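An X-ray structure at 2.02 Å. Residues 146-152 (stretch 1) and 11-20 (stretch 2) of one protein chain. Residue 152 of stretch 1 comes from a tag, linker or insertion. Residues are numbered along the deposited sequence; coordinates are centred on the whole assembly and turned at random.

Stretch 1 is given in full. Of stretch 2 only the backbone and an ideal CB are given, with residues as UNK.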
# COMPACT_ATOMS: atom_id res chain seq x y z
N GLU A 146 15.79 -6.77 4.74
CA GLU A 146 14.63 -6.72 5.61
C GLU A 146 13.82 -8.00 5.40
O GLU A 146 13.34 -8.60 6.36
CB GLU A 146 13.74 -5.52 5.29
CG GLU A 146 14.39 -4.17 5.45
CD GLU A 146 13.40 -3.04 5.26
OE1 GLU A 146 12.35 -3.27 4.63
OE2 GLU A 146 13.69 -1.92 5.74
N ALA A 147 13.67 -8.40 4.14
CA ALA A 147 12.92 -9.62 3.83
C ALA A 147 13.54 -10.80 4.56
O ALA A 147 12.83 -11.62 5.15
CB ALA A 147 12.91 -9.86 2.31
N LEU A 148 14.87 -10.89 4.53
CA LEU A 148 15.57 -11.97 5.21
C LEU A 148 15.40 -11.90 6.72
O LEU A 148 15.11 -12.91 7.36
CB LEU A 148 17.06 -11.95 4.85
CG LEU A 148 17.44 -12.53 3.49
CD1 LEU A 148 18.89 -12.20 3.15
CD2 LEU A 148 17.23 -14.03 3.51
N ASP A 149 15.57 -10.71 7.29
CA ASP A 149 15.42 -10.54 8.73
C ASP A 149 14.01 -10.93 9.18
O ASP A 149 13.83 -11.47 10.27
CB ASP A 149 15.68 -9.09 9.16
CG ASP A 149 17.11 -8.65 8.94
OD1 ASP A 149 18.01 -9.52 8.91
OD2 ASP A 149 17.35 -7.43 8.81
N LEU A 150 13.02 -10.64 8.34
CA LEU A 150 11.64 -10.95 8.65
C LEU A 150 11.30 -12.42 8.49
O LEU A 150 10.70 -13.04 9.38
CB LEU A 150 10.68 -10.15 7.76
CG LEU A 150 9.20 -10.46 8.00
CD1 LEU A 150 8.79 -9.87 9.34
CD2 LEU A 150 8.34 -9.89 6.88
N LEU A 151 11.68 -12.99 7.35
CA LEU A 151 11.37 -14.38 7.04
C LEU A 151 12.57 -15.30 7.28
O LEU A 151 12.74 -16.32 6.61
CB LEU A 151 10.87 -14.46 5.60
CG LEU A 151 9.72 -13.48 5.31
CD1 LEU A 151 9.37 -13.48 3.83
CD2 LEU A 151 8.50 -13.85 6.14
N GLU A 152 13.38 -14.93 8.27
CA GLU A 152 14.57 -15.67 8.68
C GLU A 152 15.67 -15.66 7.63
O GLU A 152 15.33 -15.68 6.42
CB GLU A 152 14.24 -17.12 9.04
CG GLU A 152 15.42 -17.85 9.67
CD GLU A 152 15.13 -19.30 9.99
OE1 GLU A 152 14.07 -19.58 10.60
OE2 GLU A 152 15.98 -20.15 9.66
N UNK A 11 8.32 -8.27 -5.50
CA UNK A 11 8.26 -9.33 -4.50
C UNK A 11 9.64 -9.86 -4.17
O UNK A 11 10.38 -10.29 -5.05
CB UNK A 11 7.37 -10.47 -4.99
N UNK A 12 9.98 -9.83 -2.89
CA UNK A 12 11.24 -10.34 -2.41
C UNK A 12 10.89 -11.70 -1.83
O UNK A 12 10.19 -11.80 -0.83
CB UNK A 12 11.91 -9.41 -1.39
N UNK A 13 11.38 -12.75 -2.49
CA UNK A 13 11.09 -14.12 -2.08
C UNK A 13 12.24 -14.75 -1.30
O UNK A 13 13.38 -14.75 -1.76
CB UNK A 13 10.77 -14.97 -3.31
N UNK A 14 11.91 -15.28 -0.13
CA UNK A 14 12.91 -15.91 0.72
C UNK A 14 12.74 -17.42 0.83
O UNK A 14 11.64 -17.92 1.05
CB UNK A 14 12.86 -15.29 2.12
N UNK A 15 13.84 -18.15 0.64
CA UNK A 15 13.83 -19.60 0.77
C UNK A 15 14.87 -19.87 1.85
O UNK A 15 16.05 -19.53 1.68
CB UNK A 15 14.14 -20.32 -0.54
N UNK A 16 14.43 -20.47 2.95
CA UNK A 16 15.28 -20.74 4.11
C UNK A 16 16.09 -19.51 4.52
O UNK A 16 15.55 -18.61 5.17
CB UNK A 16 16.22 -21.91 3.81
N UNK A 17 17.36 -19.44 4.15
CA UNK A 17 18.16 -18.28 4.54
C UNK A 17 18.67 -17.40 3.40
O UNK A 17 19.66 -16.67 3.56
CB UNK A 17 19.36 -18.77 5.35
N UNK A 18 17.99 -17.44 2.25
CA UNK A 18 18.40 -16.61 1.11
C UNK A 18 17.22 -15.94 0.42
O UNK A 18 16.08 -16.38 0.55
CB UNK A 18 19.17 -17.46 0.09
N UNK A 19 17.49 -14.86 -0.31
CA UNK A 19 16.45 -14.12 -1.02
C UNK A 19 16.77 -14.11 -2.51
O UNK A 19 17.93 -14.05 -2.90
CB UNK A 19 16.33 -12.69 -0.48
N UNK A 20 15.73 -14.16 -3.33
CA UNK A 20 15.87 -14.21 -4.79
C UNK A 20 15.78 -12.89 -5.55
O UNK A 20 14.92 -12.06 -5.28
CB UNK A 20 14.79 -15.14 -5.34

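Stretch 2 is a hairpin: strand 11-15, a turn, then strand 18-20. The last helical turn of stretch 1, with the loop residues after it, lies against one face of it, with the helix running at 42° to the first strand. No hydrogen bond joins the two; the contact rests on packing, of side chains on one another and on backbone.

Position 11 has extended backbone angles and a CB with nothing of stretch 1 within 5.5 Å; the contact sets no rule there. It is Val-11.

At position 12 the CB points toward the helix and sits 3.9 Å from Ala-147 CB. A methyl group so near favours an apolar residue, and a large one must turn its bulk aside. The residue is Phe-12. Its CB packs on Ala-147 CB at 3.8 Å, while chi1 in m leads the ring away from stretch 1.

Position 13, next along the strand, points its CB away, and stretch 1 asks nothing of it; it is Ile-13.

Position 14 points back toward stretch 1. Its ideal CB is 4.1 Å from Leu-151 CB and 4.8 Å from both Leu-148 CD2 and Ala-147 O, a mainly apolar site, edged by a carbonyl oxygen, suited to valine, isoleucine or perhaps alanine. Val-14 occupies it, and its two methyls spread over the site: CG2 lies 4.0 Å from Ala-147 CB, CG1 4.1 Å from Leu-148 CD2.

Position 15 points away again, leaving stretch 1 without a say; it is Cys-15, the first residue of a type II' turn ending at 18.

Position 16 has phi/psi of 48/-101, a conformation glycine adopts most easily. The CB points away, so other residues meet no obstacle from stretch 1. Lys-16 takes these angles, at the second position of the turn.

At position 17 the CB points sideways, 5.2 Å from Glu-152 O, and phi/psi of -116/23 suits a turn. The acidic tag residue Glu-152 would make a basic or neutral polar side chain an obvious guess. The deposited Asp-17 instead brings OD1 to 3.3 Å from Glu-152 OE2, two acceptors of like charge without a hydrogen bond.

Position 18 points away, leaving room for a long polar chain. In Lys-18 chi2 to chi4 are all t, while its backbone C meets Leu-148 CD2 at 3.6 Å.

Position 19 points toward the helix, with CB 4.1 Å from Leu-148 CG and 5.2 Å from Ala-147 CB; a compact apolar residue, beta-branched for the strand, fits. Val-19 sets CG1 4.0 Å from Leu-148 CD1.

Position 20 is out of reach and unconstrained by stretch 1: Leu-20, whose N bonds to Ile-13 O at 2.9 Å within the hairpin.

Stretch 2 (11-20) VFIVCKDKVL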
# COMPACT_ATOMS: atom_id res chain seq x y z
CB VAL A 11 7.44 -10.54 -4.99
CG1 VAL A 11 6.97 -11.36 -3.80
CG2 VAL A 11 6.27 -10.07 -5.83
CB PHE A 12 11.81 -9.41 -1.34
CG PHE A 12 12.41 -8.15 -1.91
CD1 PHE A 12 13.76 -8.11 -2.27
CD2 PHE A 12 11.63 -7.02 -2.13
CE1 PHE A 12 14.31 -6.97 -2.83
CE2 PHE A 12 12.18 -5.87 -2.70
CZ PHE A 12 13.52 -5.84 -3.05
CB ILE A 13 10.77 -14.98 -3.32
CG1 ILE A 13 9.63 -14.33 -4.10
CG2 ILE A 13 10.41 -16.39 -2.91
CD1 ILE A 13 9.33 -14.97 -5.43
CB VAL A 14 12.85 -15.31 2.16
CG1 VAL A 14 13.73 -16.13 3.11
CG2 VAL A 14 13.28 -13.85 2.13
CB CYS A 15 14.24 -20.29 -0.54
SG CYS A 15 14.06 -22.10 -0.47
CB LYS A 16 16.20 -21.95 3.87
CG LYS A 16 17.02 -21.93 2.61
CD LYS A 16 18.16 -22.93 2.69
CE LYS A 16 19.29 -22.40 3.58
NZ LYS A 16 19.97 -21.21 2.98
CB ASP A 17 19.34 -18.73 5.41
CG ASP A 17 18.89 -19.43 6.68
OD1 ASP A 17 18.06 -18.85 7.42
OD2 ASP A 17 19.37 -20.56 6.95
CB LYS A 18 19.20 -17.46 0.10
CG LYS A 18 20.38 -18.19 0.72
CD LYS A 18 21.37 -18.67 -0.33
CE LYS A 18 22.56 -19.37 0.33
NZ LYS A 18 23.66 -19.68 -0.63
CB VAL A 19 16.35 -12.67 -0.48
CG1 VAL A 19 17.69 -11.98 -0.61
CG2 VAL A 19 15.26 -11.92 -1.24
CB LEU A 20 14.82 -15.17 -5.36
CG LEU A 20 14.65 -15.21 -6.88
CD1 LEU A 20 15.89 -15.84 -7.51
CD2 LEU A 20 13.40 -16.01 -7.23
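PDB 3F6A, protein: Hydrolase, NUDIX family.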